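Local atomic coordinates of D-mandelate dehydrogenase (Rhodotorula graminis, PDB entry 2W2K), a protein that probably catalyses the NAD(P)H-dependent reduction of 2-oxoacids to D-2-hydroxyacids. Residues G50-I55 and S79-F84; R5-G10 and I30-T35; A13-D18 and T312-E317; D18-F23 and L319-I324. All blocks are in the same frame, centred on the assembly; numbering follows the deposited sequence.

Contact 1. Residues G50-I55 and S79-F84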
loop_
_atom_site.group_PDB
_atom_site.type_symbol
_atom_site.label_atom_id
_atom_site.label_comp_id
_atom_site.label_asym_id
_atom_site.label_seq_id
_atom_site.Cartn_x
_atom_site.Cartn_y
_atom_site.Cartn_z
ATOM N N GLY B 50 -49.165 -5.209 3.626
ATOM C CA GLY B 50 -49.775 -6.534 3.316
ATOM C C GLY B 50 -48.849 -7.717 3.628
ATOM O O GLY B 50 -47.794 -7.541 4.268
ATOM N N ASP B 51 -49.238 -8.918 3.175
ATOM C CA ASP B 51 -48.411 -10.132 3.288
ATOM C C ASP B 51 -47.284 -10.085 2.241
ATOM O O ASP B 51 -47.563 -9.905 1.061
ATOM C CB ASP B 51 -49.250 -11.387 3.003
ATOM C CG ASP B 51 -50.055 -11.893 4.212
ATOM O OD1 ASP B 51 -50.179 -11.184 5.237
ATOM O OD2 ASP B 51 -50.562 -13.042 4.117
ATOM N N PHE B 52 -46.023 -10.250 2.666
ATOM C CA PHE B 52 -44.895 -10.372 1.707
ATOM C C PHE B 52 -44.078 -11.646 2.004
ATOM O O PHE B 52 -44.120 -12.167 3.138
ATOM C CB PHE B 52 -44.016 -9.089 1.645
ATOM C CG PHE B 52 -43.586 -8.553 2.997
ATOM C CD1 PHE B 52 -42.396 -9.014 3.612
ATOM C CD2 PHE B 52 -44.346 -7.561 3.643
ATOM C CE1 PHE B 52 -41.983 -8.518 4.865
ATOM C CE2 PHE B 52 -43.950 -7.041 4.903
ATOM C CZ PHE B 52 -42.755 -7.505 5.510
ATOM N N GLU B 53 -43.373 -12.160 0.986
ATOM C CA GLU B 53 -42.631 -13.422 1.091
ATOM C C GLU B 53 -41.107 -13.271 1.246
ATOM O O GLU B 53 -40.417 -14.227 1.641
ATOM C CB GLU B 53 -42.941 -14.338 -0.125
ATOM C CG GLU B 53 -44.375 -14.903 -0.180
ATOM C CD GLU B 53 -45.455 -13.861 -0.476
ATOM O OE1 GLU B 53 -45.297 -13.032 -1.398
ATOM O OE2 GLU B 53 -46.509 -13.910 0.190
ATOM N N ALA B 54 -40.585 -12.089 0.904
ATOM C CA ALA B 54 -39.152 -11.798 1.048
ATOM C C ALA B 54 -38.870 -10.337 1.444
ATOM O O ALA B 54 -39.742 -9.447 1.288
ATOM C CB ALA B 54 -38.389 -12.159 -0.286
ATOM N N ILE B 55 -37.655 -10.103 1.966
ATOM C CA ILE B 55 -37.101 -8.780 2.187
ATOM C C ILE B 55 -35.708 -8.718 1.501
ATOM O O ILE B 55 -34.919 -9.670 1.635
ATOM C CB ILE B 55 -36.910 -8.488 3.731
ATOM C CG1 ILE B 55 -38.249 -8.532 4.500
ATOM C CG2 ILE B 55 -36.227 -7.120 3.932
ATOM C CD1 ILE B 55 -38.072 -8.971 6.001
ATOM N N SER B 79 -46.643 -13.790 8.688
ATOM C CA SER B 79 -46.266 -15.221 8.714
ATOM C C SER B 79 -45.971 -15.833 7.326
ATOM O O SER B 79 -45.368 -16.926 7.232
ATOM C CB SER B 79 -47.320 -16.053 9.457
ATOM O OG SER B 79 -47.050 -15.982 10.851
ATOM N N SER B 80 -46.384 -15.119 6.276
ATOM C CA SER B 80 -46.031 -15.429 4.863
ATOM C C SER B 80 -44.524 -15.294 4.540
ATOM O O SER B 80 -44.029 -15.822 3.508
ATOM C CB SER B 80 -46.814 -14.478 3.927
ATOM O OG SER B 80 -46.519 -13.103 4.198
ATOM N N LEU B 81 -43.783 -14.608 5.412
ATOM C CA LEU B 81 -42.350 -14.320 5.133
ATOM C C LEU B 81 -41.490 -15.600 5.138
ATOM O O LEU B 81 -41.546 -16.390 6.098
ATOM C CB LEU B 81 -41.790 -13.243 6.105
ATOM C CG LEU B 81 -40.299 -12.867 6.037
ATOM C CD1 LEU B 81 -39.922 -12.138 4.726
ATOM C CD2 LEU B 81 -39.948 -11.964 7.251
ATOM N N LYS B 82 -40.728 -15.809 4.062
ATOM C CA LYS B 82 -39.841 -16.994 3.903
ATOM C C LYS B 82 -38.316 -16.702 3.907
ATOM O O LYS B 82 -37.525 -17.571 4.304
ATOM C CB LYS B 82 -40.211 -17.813 2.633
ATOM C CG LYS B 82 -41.556 -18.608 2.766
ATOM C CD LYS B 82 -41.899 -19.453 1.499
ATOM C CE LYS B 82 -43.032 -20.433 1.837
ATOM N NZ LYS B 82 -43.464 -21.261 0.662
ATOM N N VAL B 83 -37.892 -15.504 3.484
ATOM C CA VAL B 83 -36.447 -15.242 3.289
ATOM C C VAL B 83 -36.088 -13.751 3.327
ATOM O O VAL B 83 -36.867 -12.917 2.843
ATOM C CB VAL B 83 -35.901 -15.925 1.931
ATOM C CG1 VAL B 83 -36.642 -15.418 0.680
ATOM C CG2 VAL B 83 -34.370 -15.745 1.743
ATOM N N PHE B 84 -34.901 -13.443 3.869
ATOM C CA PHE B 84 -34.331 -12.072 3.964
ATOM C C PHE B 84 -32.875 -12.170 3.456
ATOM O O PHE B 84 -32.078 -12.920 4.043
ATOM C CB PHE B 84 -34.374 -11.652 5.464
ATOM C CG PHE B 84 -33.945 -10.210 5.786
ATOM C CD1 PHE B 84 -33.334 -9.348 4.837
ATOM C CD2 PHE B 84 -34.102 -9.740 7.095
ATOM C CE1 PHE B 84 -32.925 -8.020 5.206
ATOM C CE2 PHE B 84 -33.711 -8.419 7.477
ATOM C CZ PHE B 84 -33.122 -7.558 6.528
#
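The backbone carbonyl oxygen of Glu53 is gripped by two N-H groups of the 79-84 segment. Lys82 N gives the stronger bond at 2.9 Å to Glu53 O, approaching from above the carbonyl plane, while Val83 N adds a weak one. In return Ile55 N donates to Val83 O at 3.1 Å, this time in the carbonyl plane, and the two chains run parallel with Ala54 beside Val83 and Ile55 beside Phe84. Before the strands begin, Ser80 extends the match: its OG, set between backbone N and carbonyl carbon (chi1 59°), donates to Phe52 O at 2.8 Å. On the sheet face that carries Ile55 and Phe84, Ile55 CG2 sits over one face of the Phe84 ring, 3.9 Å from its centroid, a CH-pi contact offset toward the rim. Ile55 CD1, on the other branch, meets Leu81 CD2 at 3.7 Å. An alanine in place of Phe84 would remove the ring under Ile55 CG2 and would probably loosen packing on this face, where Trp69 and Phe106 also meet the ring. Ala54 and Val83 turn to the other face, against helix 310-330. Parallel neighbours joined through helix 71-74 make this a beta-alpha-beta unit of the five-stranded parallel sheet.

Contact 2. Residues R5-G10 and I30-T35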
loop_
_atom_site.group_PDB
_atom_site.type_symbol
_atom_site.label_atom_id
_atom_site.label_comp_id
_atom_site.label_asym_id
_atom_site.label_seq_id
_atom_site.Cartn_x
_atom_site.Cartn_y
_atom_site.Cartn_z
ATOM N N ARG B 5 -44.134 -11.286 -3.383
ATOM C CA ARG B 5 -44.010 -9.871 -3.021
ATOM C C ARG B 5 -42.749 -9.653 -2.137
ATOM O O ARG B 5 -42.477 -10.460 -1.227
ATOM C CB ARG B 5 -45.297 -9.412 -2.275
ATOM C CG ARG B 5 -46.633 -9.700 -3.071
ATOM C CD ARG B 5 -47.933 -9.186 -2.338
ATOM N NE ARG B 5 -48.113 -7.740 -2.479
ATOM C CZ ARG B 5 -48.179 -6.839 -1.491
ATOM N NH1 ARG B 5 -48.121 -7.195 -0.205
ATOM N NH2 ARG B 5 -48.328 -5.554 -1.802
ATOM N N VAL B 6 -41.977 -8.595 -2.430
ATOM C CA VAL B 6 -40.653 -8.331 -1.799
ATOM C C VAL B 6 -40.581 -6.903 -1.206
ATOM O O VAL B 6 -40.740 -5.906 -1.938
ATOM C CB VAL B 6 -39.486 -8.551 -2.834
ATOM C CG1 VAL B 6 -38.085 -8.321 -2.199
ATOM C CG2 VAL B 6 -39.568 -9.954 -3.494
ATOM N N LEU B 7 -40.361 -6.800 0.118
ATOM C CA LEU B 7 -40.182 -5.495 0.769
ATOM C C LEU B 7 -38.752 -4.989 0.505
ATOM O O LEU B 7 -37.797 -5.693 0.820
ATOM C CB LEU B 7 -40.419 -5.609 2.300
ATOM C CG LEU B 7 -40.377 -4.259 3.063
ATOM C CD1 LEU B 7 -41.616 -3.438 2.717
ATOM C CD2 LEU B 7 -40.325 -4.511 4.572
ATOM N N LEU B 8 -38.631 -3.762 -0.026
ATOM C CA LEU B 8 -37.332 -3.104 -0.317
ATOM C C LEU B 8 -36.945 -2.154 0.808
ATOM O O LEU B 8 -37.661 -1.185 1.048
ATOM C CB LEU B 8 -37.418 -2.311 -1.640
ATOM C CG LEU B 8 -36.202 -1.458 -2.064
ATOM C CD1 LEU B 8 -34.920 -2.328 -2.182
ATOM C CD2 LEU B 8 -36.460 -0.743 -3.372
ATOM N N LEU B 9 -35.837 -2.450 1.511
ATOM C CA LEU B 9 -35.323 -1.600 2.590
ATOM C C LEU B 9 -34.343 -0.563 2.047
ATOM O O LEU B 9 -33.181 -0.879 1.721
ATOM C CB LEU B 9 -34.629 -2.421 3.698
ATOM C CG LEU B 9 -35.388 -3.416 4.579
ATOM C CD1 LEU B 9 -34.405 -4.022 5.631
ATOM C CD2 LEU B 9 -36.613 -2.794 5.266
ATOM N N GLY B 10 -34.810 0.676 1.943
ATOM C CA GLY B 10 -33.979 1.752 1.389
ATOM C C GLY B 10 -33.929 1.829 -0.135
ATOM O O GLY B 10 -34.863 1.370 -0.820
ATOM N N ILE B 30 -41.999 -3.728 -3.187
ATOM C CA ILE B 30 -42.700 -2.744 -2.327
ATOM C C ILE B 30 -41.689 -1.824 -1.570
ATOM O O ILE B 30 -40.960 -2.302 -0.698
ATOM C CB ILE B 30 -43.599 -3.479 -1.261
ATOM C CG1 ILE B 30 -44.440 -4.616 -1.903
ATOM C CG2 ILE B 30 -44.446 -2.457 -0.463
ATOM C CD1 ILE B 30 -44.873 -5.704 -0.875
ATOM N N PRO B 31 -41.622 -0.513 -1.903
ATOM C CA PRO B 31 -40.758 0.390 -1.090
ATOM C C PRO B 31 -41.204 0.518 0.389
ATOM O O PRO B 31 -42.378 0.786 0.656
ATOM C CB PRO B 31 -40.869 1.749 -1.822
ATOM C CG PRO B 31 -41.359 1.420 -3.185
ATOM C CD PRO B 31 -42.261 0.210 -3.022
ATOM N N ALA B 32 -40.286 0.317 1.346
ATOM C CA ALA B 32 -40.622 0.469 2.782
ATOM C C ALA B 32 -40.924 1.935 3.160
ATOM O O ALA B 32 -41.674 2.207 4.121
ATOM C CB ALA B 32 -39.485 -0.114 3.692
ATOM N N ASN B 33 -40.374 2.879 2.396
ATOM C CA ASN B 33 -40.579 4.310 2.668
ATOM C C ASN B 33 -40.249 4.676 4.128
ATOM O O ASN B 33 -41.063 5.295 4.841
ATOM C CB ASN B 33 -42.015 4.741 2.286
ATOM C CG ASN B 33 -42.244 4.759 0.770
ATOM O OD1 ASN B 33 -41.343 5.080 -0.000
ATOM N ND2 ASN B 33 -43.457 4.414 0.343
ATOM N N LEU B 34 -39.057 4.291 4.575
ATOM C CA LEU B 34 -38.735 4.390 6.016
ATOM C C LEU B 34 -38.697 5.835 6.546
ATOM O O LEU B 34 -38.268 6.749 5.830
ATOM C CB LEU B 34 -37.419 3.653 6.328
ATOM C CG LEU B 34 -37.382 2.122 6.142
ATOM C CD1 LEU B 34 -35.927 1.664 6.078
ATOM C CD2 LEU B 34 -38.124 1.378 7.236
ATOM N N THR B 35 -39.182 6.025 7.779
ATOM C CA THR B 35 -39.015 7.286 8.541
ATOM C C THR B 35 -38.145 7.063 9.801
ATOM O O THR B 35 -36.985 7.475 9.840
ATOM C CB THR B 35 -40.394 7.946 8.934
ATOM O OG1 THR B 35 -41.191 7.031 9.704
ATOM C CG2 THR B 35 -41.187 8.376 7.696
HETATM O O HOH W 1 -37.017 2.720 2.726
#
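Three nearly evenly spaced backbone bonds form the tight part of this contact. Ile30 N donates to Val6 O at 2.8 Å, almost perfectly straight and in the carbonyl plane; Leu8 N returns an equally straight bond to Ile30 O at 2.8 Å, from above the plane of the Ile30 carbonyl. Just past the paired residues, Ala32 N closes on Leu8 O at 3.0 Å. Ile30 is thus held through both its N-H and its carbonyl, and its side chain leans back along the strand: CD1 lies over one face of the Arg5 guanidinium, 3.5 Å from Arg5 CZ. The bend of the arginine at chi3 (78°) brings that flat group across the isoleucine, while its NE forms a salt bridge with Glu28 and its NH1 bonds to the carbonyls of Tyr49 and Asp51, so its rotation is well fixed. Leu7 CD1 lies 4.1 Å from Ala32 CB, on the side also lined by Phe40. Toward Gly10 the chains spread and the packing thins. Leu34 CD1 comes no nearer than 4.4 Å to Gly10 N, and a water bridges the gap, accepting from both Gly10 N and Leu34 N. Pro31, on the sheet face shared with Leu8, is exposed. Strand 5-8, helix 17-26 and strand 28-31 form a beta-alpha-beta unit in which strand 28-31 is one of the two edge strands of the parallel sheet within this chain.

Contact 3. Residues A13-D18 and T312-E317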
loop_
_atom_site.group_PDB
_atom_site.type_symbol
_atom_site.label_atom_id
_atom_site.label_comp_id
_atom_site.label_asym_id
_atom_site.label_seq_id
_atom_site.Cartn_x
_atom_site.Cartn_y
_atom_site.Cartn_z
ATOM N N ALA B 13 -31.635 -0.558 -6.835
ATOM C CA ALA B 13 -30.297 -0.920 -7.355
ATOM C C ALA B 13 -29.558 0.265 -8.009
ATOM O O ALA B 13 -30.192 1.153 -8.570
ATOM C CB ALA B 13 -30.403 -2.134 -8.348
ATOM N N ARG B 14 -28.226 0.282 -7.907
ATOM C CA ARG B 14 -27.391 1.337 -8.523
ATOM C C ARG B 14 -26.412 0.843 -9.604
ATOM O O ARG B 14 -25.847 1.657 -10.345
ATOM C CB ARG B 14 -26.579 2.087 -7.442
ATOM C CG ARG B 14 -27.393 2.918 -6.463
ATOM C CD ARG B 14 -26.558 3.277 -5.211
ATOM N NE ARG B 14 -27.380 3.867 -4.146
ATOM C CZ ARG B 14 -27.176 3.690 -2.843
ATOM N NH1 ARG B 14 -26.172 2.933 -2.408
ATOM N NH2 ARG B 14 -27.987 4.259 -1.967
ATOM N N HIS B 15 -26.181 -0.465 -9.681
ATOM C CA HIS B 15 -25.085 -1.004 -10.503
ATOM C C HIS B 15 -25.565 -1.970 -11.588
ATOM O O HIS B 15 -25.160 -1.848 -12.754
ATOM C CB HIS B 15 -23.978 -1.630 -9.618
ATOM C CG HIS B 15 -23.396 -0.660 -8.625
ATOM N ND1 HIS B 15 -23.769 -0.629 -7.296
ATOM C CD2 HIS B 15 -22.509 0.350 -8.787
ATOM C CE1 HIS B 15 -23.131 0.352 -6.681
ATOM N NE2 HIS B 15 -22.348 0.951 -7.561
ATOM N N LEU B 16 -26.436 -2.909 -11.216
ATOM C CA LEU B 16 -26.853 -3.992 -12.111
ATOM C C LEU B 16 -28.249 -3.729 -12.688
ATOM O O LEU B 16 -29.225 -4.371 -12.290
ATOM C CB LEU B 16 -26.826 -5.340 -11.380
ATOM C CG LEU B 16 -25.454 -5.817 -10.856
ATOM C CD1 LEU B 16 -25.570 -7.251 -10.335
ATOM C CD2 LEU B 16 -24.370 -5.729 -11.922
ATOM N N ASP B 17 -28.329 -2.794 -13.626
ATOM C CA ASP B 17 -29.634 -2.323 -14.134
ATOM C C ASP B 17 -30.466 -3.437 -14.813
ATOM O O ASP B 17 -31.665 -3.558 -14.533
ATOM C CB ASP B 17 -29.457 -1.121 -15.084
ATOM C CG ASP B 17 -28.793 0.091 -14.401
ATOM O OD1 ASP B 17 -29.207 0.490 -13.287
ATOM O OD2 ASP B 17 -27.848 0.655 -14.990
ATOM N N ASP B 18 -29.838 -4.242 -15.686
ATOM C CA ASP B 18 -30.516 -5.408 -16.340
ATOM C C ASP B 18 -31.053 -6.478 -15.361
ATOM O O ASP B 18 -32.206 -6.927 -15.481
ATOM C CB ASP B 18 -29.594 -6.100 -17.362
ATOM C CG ASP B 18 -29.269 -5.220 -18.588
ATOM O OD1 ASP B 18 -30.024 -4.283 -18.911
ATOM O OD2 ASP B 18 -28.246 -5.499 -19.247
ATOM N N THR B 312 -17.115 -4.683 -5.155
ATOM C CA THR B 312 -17.835 -5.236 -3.978
ATOM C C THR B 312 -19.351 -5.012 -4.129
ATOM O O THR B 312 -20.153 -5.933 -3.919
ATOM C CB THR B 312 -17.346 -4.601 -2.648
ATOM O OG1 THR B 312 -15.912 -4.736 -2.540
ATOM C CG2 THR B 312 -18.012 -5.295 -1.453
ATOM N N PHE B 313 -19.732 -3.791 -4.507
ATOM C CA PHE B 313 -21.154 -3.401 -4.573
ATOM C C PHE B 313 -21.882 -4.152 -5.705
ATOM O O PHE B 313 -23.056 -4.540 -5.542
ATOM C CB PHE B 313 -21.308 -1.865 -4.755
ATOM C CG PHE B 313 -20.604 -1.021 -3.710
ATOM C CD1 PHE B 313 -20.419 -1.473 -2.401
ATOM C CD2 PHE B 313 -20.157 0.270 -4.036
ATOM C CE1 PHE B 313 -19.767 -0.663 -1.443
ATOM C CE2 PHE B 313 -19.506 1.082 -3.081
ATOM C CZ PHE B 313 -19.321 0.614 -1.790
ATOM N N HIS B 314 -21.205 -4.362 -6.843
ATOM C CA HIS B 314 -21.743 -5.219 -7.937
ATOM C C HIS B 314 -22.094 -6.618 -7.389
ATOM O O HIS B 314 -23.177 -7.176 -7.673
ATOM C CB HIS B 314 -20.716 -5.377 -9.075
ATOM C CG HIS B 314 -20.726 -4.268 -10.093
ATOM N ND1 HIS B 314 -20.655 -2.930 -9.759
ATOM C CD2 HIS B 314 -20.789 -4.311 -11.447
ATOM C CE1 HIS B 314 -20.686 -2.197 -10.863
ATOM N NE2 HIS B 314 -20.759 -3.011 -11.900
ATOM N N GLU B 315 -21.174 -7.198 -6.612
ATOM C CA GLU B 315 -21.409 -8.530 -6.052
ATOM C C GLU B 315 -22.499 -8.564 -4.943
ATOM O O GLU B 315 -23.251 -9.561 -4.859
ATOM C CB GLU B 315 -20.079 -9.220 -5.667
ATOM C CG GLU B 315 -20.200 -10.695 -5.256
ATOM C CD GLU B 315 -20.379 -11.701 -6.427
ATOM O OE1 GLU B 315 -20.546 -11.305 -7.617
ATOM O OE2 GLU B 315 -20.361 -12.919 -6.112
ATOM N N PHE B 316 -22.609 -7.507 -4.118
ATOM C CA PHE B 316 -23.747 -7.368 -3.157
ATOM C C PHE B 316 -25.104 -7.431 -3.910
ATOM O O PHE B 316 -26.018 -8.168 -3.512
ATOM C CB PHE B 316 -23.716 -6.042 -2.323
ATOM C CG PHE B 316 -22.642 -5.968 -1.253
ATOM C CD1 PHE B 316 -21.968 -7.109 -0.781
ATOM C CD2 PHE B 316 -22.319 -4.728 -0.696
ATOM C CE1 PHE B 316 -20.949 -6.986 0.232
ATOM C CE2 PHE B 316 -21.331 -4.600 0.302
ATOM C CZ PHE B 316 -20.654 -5.745 0.769
ATOM N N GLU B 317 -25.248 -6.629 -4.974
ATOM C CA GLU B 317 -26.480 -6.633 -5.798
ATOM C C GLU B 317 -26.736 -7.993 -6.464
ATOM O O GLU B 317 -27.874 -8.488 -6.424
ATOM C CB GLU B 317 -26.442 -5.482 -6.838
ATOM C CG GLU B 317 -26.507 -4.095 -6.151
ATOM C CD GLU B 317 -26.780 -2.906 -7.090
ATOM O OE1 GLU B 317 -26.881 -3.093 -8.328
ATOM O OE2 GLU B 317 -26.884 -1.768 -6.550
#
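The turn at 13-16 leads into helix 17-26, with Leu16 at the N-cap position, and lies against helix 310-330, where His15 and His314 bring their CA atoms within 6.0 Å. Glu317 carries the polar part. Its chain, extended beyond CG (chi2 -167°), delivers the carboxylate to three successive backbone N-H groups. Arg14 N gives OE2 of Glu317 a nearly straight bond of 2.8 Å on the syn lone pair. OE1 accepts twice, from His15 N on its syn lone pair and from Leu16 N at 2.9 Å, the latter nearly along the C-O axis of Glu317. A weak bond from His15 ND1 to Glu317 OE2 adds the ring. The imidazole of His15 also puts CE1 3.5 Å from Phe313 CB, and His15 CB sits over one face of the His314 ring, 3.9 Å from its centroid, so that three aromatic residues cluster. Leu16 runs antiparallel alongside Glu317 and rests CD1 on His314 O at 3.6 Å. An alanine at Glu317 would remove the acceptor of all these N-H groups and would probably leave the turn less firmly fixed to the helix. With the carboxylate buried and met by so many donors, the site is likely to stabilise the charged form of Glu317, and a nearby carboxylate could in turn raise the proton affinity of His15.

Contact 4. Residues D18-F23 and L319-I324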
loop_
_atom_site.group_PDB
_atom_site.type_symbol
_atom_site.label_atom_id
_atom_site.label_comp_id
_atom_site.label_asym_id
_atom_site.label_seq_id
_atom_site.Cartn_x
_atom_site.Cartn_y
_atom_site.Cartn_z
ATOM N N ASP B 18 -29.838 -4.242 -15.686
ATOM C CA ASP B 18 -30.516 -5.408 -16.340
ATOM C C ASP B 18 -31.053 -6.478 -15.361
ATOM O O ASP B 18 -32.206 -6.927 -15.481
ATOM C CB ASP B 18 -29.594 -6.100 -17.362
ATOM C CG ASP B 18 -29.269 -5.220 -18.588
ATOM O OD1 ASP B 18 -30.024 -4.283 -18.911
ATOM O OD2 ASP B 18 -28.246 -5.499 -19.247
ATOM N N LEU B 19 -30.231 -6.883 -14.388
ATOM C CA LEU B 19 -30.675 -7.843 -13.374
ATOM C C LEU B 19 -31.802 -7.273 -12.495
ATOM O O LEU B 19 -32.740 -8.000 -12.161
ATOM C CB LEU B 19 -29.508 -8.332 -12.501
ATOM C CG LEU B 19 -29.715 -9.657 -11.732
ATOM C CD1 LEU B 19 -29.931 -10.846 -12.691
ATOM C CD2 LEU B 19 -28.530 -9.924 -10.763
ATOM N N TRP B 20 -31.730 -5.980 -12.153
ATOM C CA TRP B 20 -32.815 -5.309 -11.393
ATOM C C TRP B 20 -34.149 -5.205 -12.166
ATOM O O TRP B 20 -35.230 -5.347 -11.561
ATOM C CB TRP B 20 -32.351 -3.931 -10.844
ATOM C CG TRP B 20 -33.329 -3.138 -9.906
ATOM C CD1 TRP B 20 -33.804 -1.866 -10.108
ATOM C CD2 TRP B 20 -33.866 -3.558 -8.627
ATOM N NE1 TRP B 20 -34.622 -1.478 -9.049
ATOM C CE2 TRP B 20 -34.673 -2.496 -8.133
ATOM C CE3 TRP B 20 -33.747 -4.727 -7.855
ATOM C CZ2 TRP B 20 -35.371 -2.581 -6.911
ATOM C CZ3 TRP B 20 -34.450 -4.806 -6.625
ATOM C CH2 TRP B 20 -35.235 -3.740 -6.173
ATOM N N SER B 21 -34.094 -4.916 -13.473
ATOM C CA SER B 21 -35.321 -4.917 -14.296
ATOM C C SER B 21 -35.962 -6.308 -14.353
ATOM O O SER B 21 -37.192 -6.428 -14.231
ATOM C CB SER B 21 -35.044 -4.366 -15.715
ATOM O OG SER B 21 -34.708 -2.985 -15.637
ATOM N N ASP B 22 -35.133 -7.348 -14.519
ATOM C CA ASP B 22 -35.564 -8.770 -14.439
ATOM C C ASP B 22 -36.258 -9.095 -13.104
ATOM O O ASP B 22 -37.326 -9.756 -13.063
ATOM C CB ASP B 22 -34.355 -9.711 -14.692
ATOM C CG ASP B 22 -34.726 -11.183 -14.677
ATOM O OD1 ASP B 22 -35.429 -11.644 -15.612
ATOM O OD2 ASP B 22 -34.286 -11.907 -13.744
ATOM N N PHE B 23 -35.655 -8.617 -12.019
ATOM C CA PHE B 23 -36.156 -8.845 -10.638
ATOM C C PHE B 23 -37.549 -8.228 -10.484
ATOM O O PHE B 23 -38.451 -8.864 -9.934
ATOM C CB PHE B 23 -35.164 -8.264 -9.592
ATOM C CG PHE B 23 -35.364 -8.801 -8.166
ATOM C CD1 PHE B 23 -34.808 -10.021 -7.789
ATOM C CD2 PHE B 23 -36.093 -8.071 -7.206
ATOM C CE1 PHE B 23 -34.964 -10.522 -6.490
ATOM C CE2 PHE B 23 -36.259 -8.576 -5.863
ATOM C CZ PHE B 23 -35.701 -9.809 -5.525
ATOM N N LEU B 319 -25.608 -11.103 -5.506
ATOM C CA LEU B 319 -25.910 -12.146 -4.499
ATOM C C LEU B 319 -27.321 -11.993 -3.893
ATOM O O LEU B 319 -28.074 -12.978 -3.799
ATOM C CB LEU B 319 -24.819 -12.192 -3.393
ATOM C CG LEU B 319 -23.471 -12.847 -3.787
ATOM C CD1 LEU B 319 -22.452 -12.602 -2.654
ATOM C CD2 LEU B 319 -23.640 -14.349 -4.064
ATOM N N THR B 320 -27.684 -10.777 -3.491
ATOM C CA THR B 320 -29.031 -10.550 -2.892
ATOM C C THR B 320 -30.169 -10.949 -3.849
ATOM O O THR B 320 -31.091 -11.684 -3.451
ATOM C CB THR B 320 -29.231 -9.104 -2.359
ATOM O OG1 THR B 320 -28.962 -8.137 -3.399
ATOM C CG2 THR B 320 -28.315 -8.835 -1.104
ATOM N N MET B 321 -30.103 -10.472 -5.102
ATOM C CA MET B 321 -31.153 -10.768 -6.105
ATOM C C MET B 321 -31.203 -12.261 -6.462
ATOM O O MET B 321 -32.289 -12.861 -6.484
ATOM C CB MET B 321 -30.967 -9.917 -7.374
ATOM C CG MET B 321 -31.215 -8.400 -7.191
ATOM S SD MET B 321 -31.226 -7.488 -8.774
ATOM C CE MET B 321 -29.766 -6.463 -8.634
ATOM N N THR B 322 -30.029 -12.860 -6.729
ATOM C CA THR B 322 -29.920 -14.285 -7.082
ATOM C C THR B 322 -30.367 -15.232 -5.966
ATOM O O THR B 322 -31.049 -16.231 -6.228
ATOM C CB THR B 322 -28.458 -14.648 -7.592
ATOM O OG1 THR B 322 -28.119 -13.816 -8.720
ATOM C CG2 THR B 322 -28.353 -16.119 -7.992
ATOM N N ASN B 323 -29.987 -14.923 -4.721
ATOM C CA ASN B 323 -30.447 -15.698 -3.560
ATOM C C ASN B 323 -31.984 -15.821 -3.493
ATOM O O ASN B 323 -32.543 -16.938 -3.343
ATOM C CB ASN B 323 -29.891 -15.102 -2.258
ATOM C CG ASN B 323 -28.492 -15.656 -1.871
ATOM O OD1 ASN B 323 -27.603 -14.898 -1.424
ATOM N ND2 ASN B 323 -28.309 -16.948 -2.021
ATOM N N ILE B 324 -32.671 -14.689 -3.616
ATOM C CA ILE B 324 -34.154 -14.670 -3.517
ATOM C C ILE B 324 -34.832 -15.392 -4.720
ATOM O O ILE B 324 -35.816 -16.151 -4.549
ATOM C CB ILE B 324 -34.673 -13.214 -3.289
ATOM C CG1 ILE B 324 -34.240 -12.695 -1.893
ATOM C CG2 ILE B 324 -36.201 -13.127 -3.430
ATOM C CD1 ILE B 324 -34.397 -11.169 -1.725
#
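The indole of Trp20 receives Met321 SD at its edge, in the ring plane, with Trp20 CE3 3.9 Å from the sulfur. The Phe23 ring also turns its edge to helix 310-330: Met321 O lies 3.6 Å from Phe23 CE1 and Ile324 CG2 lies 4.0 Å from Phe23 CZ, both near the ring plane. The same sulfur stands obliquely to this second ring, 5.1 Å from the Phe23 centroid, so one thioether makes Met-aromatic contacts with both. Met321 reaches them by running out with CG anti to its carbonyl carbon (chi1 -68°) and extending at chi2, then bending at chi3 (-113°). Leu19 points back alongside it, with Leu19 CG 4.0 Å from Met321 SD. No hydrogen bond crosses the contact. The two helical segments run in similar directions, crossing at 32° with axes 10.8 Å apart. Beneath them lies the parallel sheet: Phe23, Met321 and Ile324 all touch Ile56 of strand 54-57, while Trp20 and Phe23 also pack on strands 5-8 and 28-31.

How the contacts relate
Along the chain, the 5-10/30-35 pairing is complete before the 50-55/79-84 pairing starts, and contacts 3 and 4 return from the far C-terminal part of the chain to helix 17-26 and the loop before it. Contacts 1 and 2, with centres 12 Å apart, share one parallel sheet in which strands 5-8 and 54-57 are neighbours, joined where Ala54 O meets Leu7 N. Contacts 3 and 4, only 9 Å apart between centres, set the loop leading into helix 17-26 and then that helix itself against helix 310-330. Contact 4 touches both sheet contacts, through Ile324 contact 1 and through Trp20 and Phe23 contact 2. Helix 310-330 thus ties the C-terminal part of the chain to this N-terminal sheet, with contact 3 lying closest to the NAD(+)-binding residue Gly307.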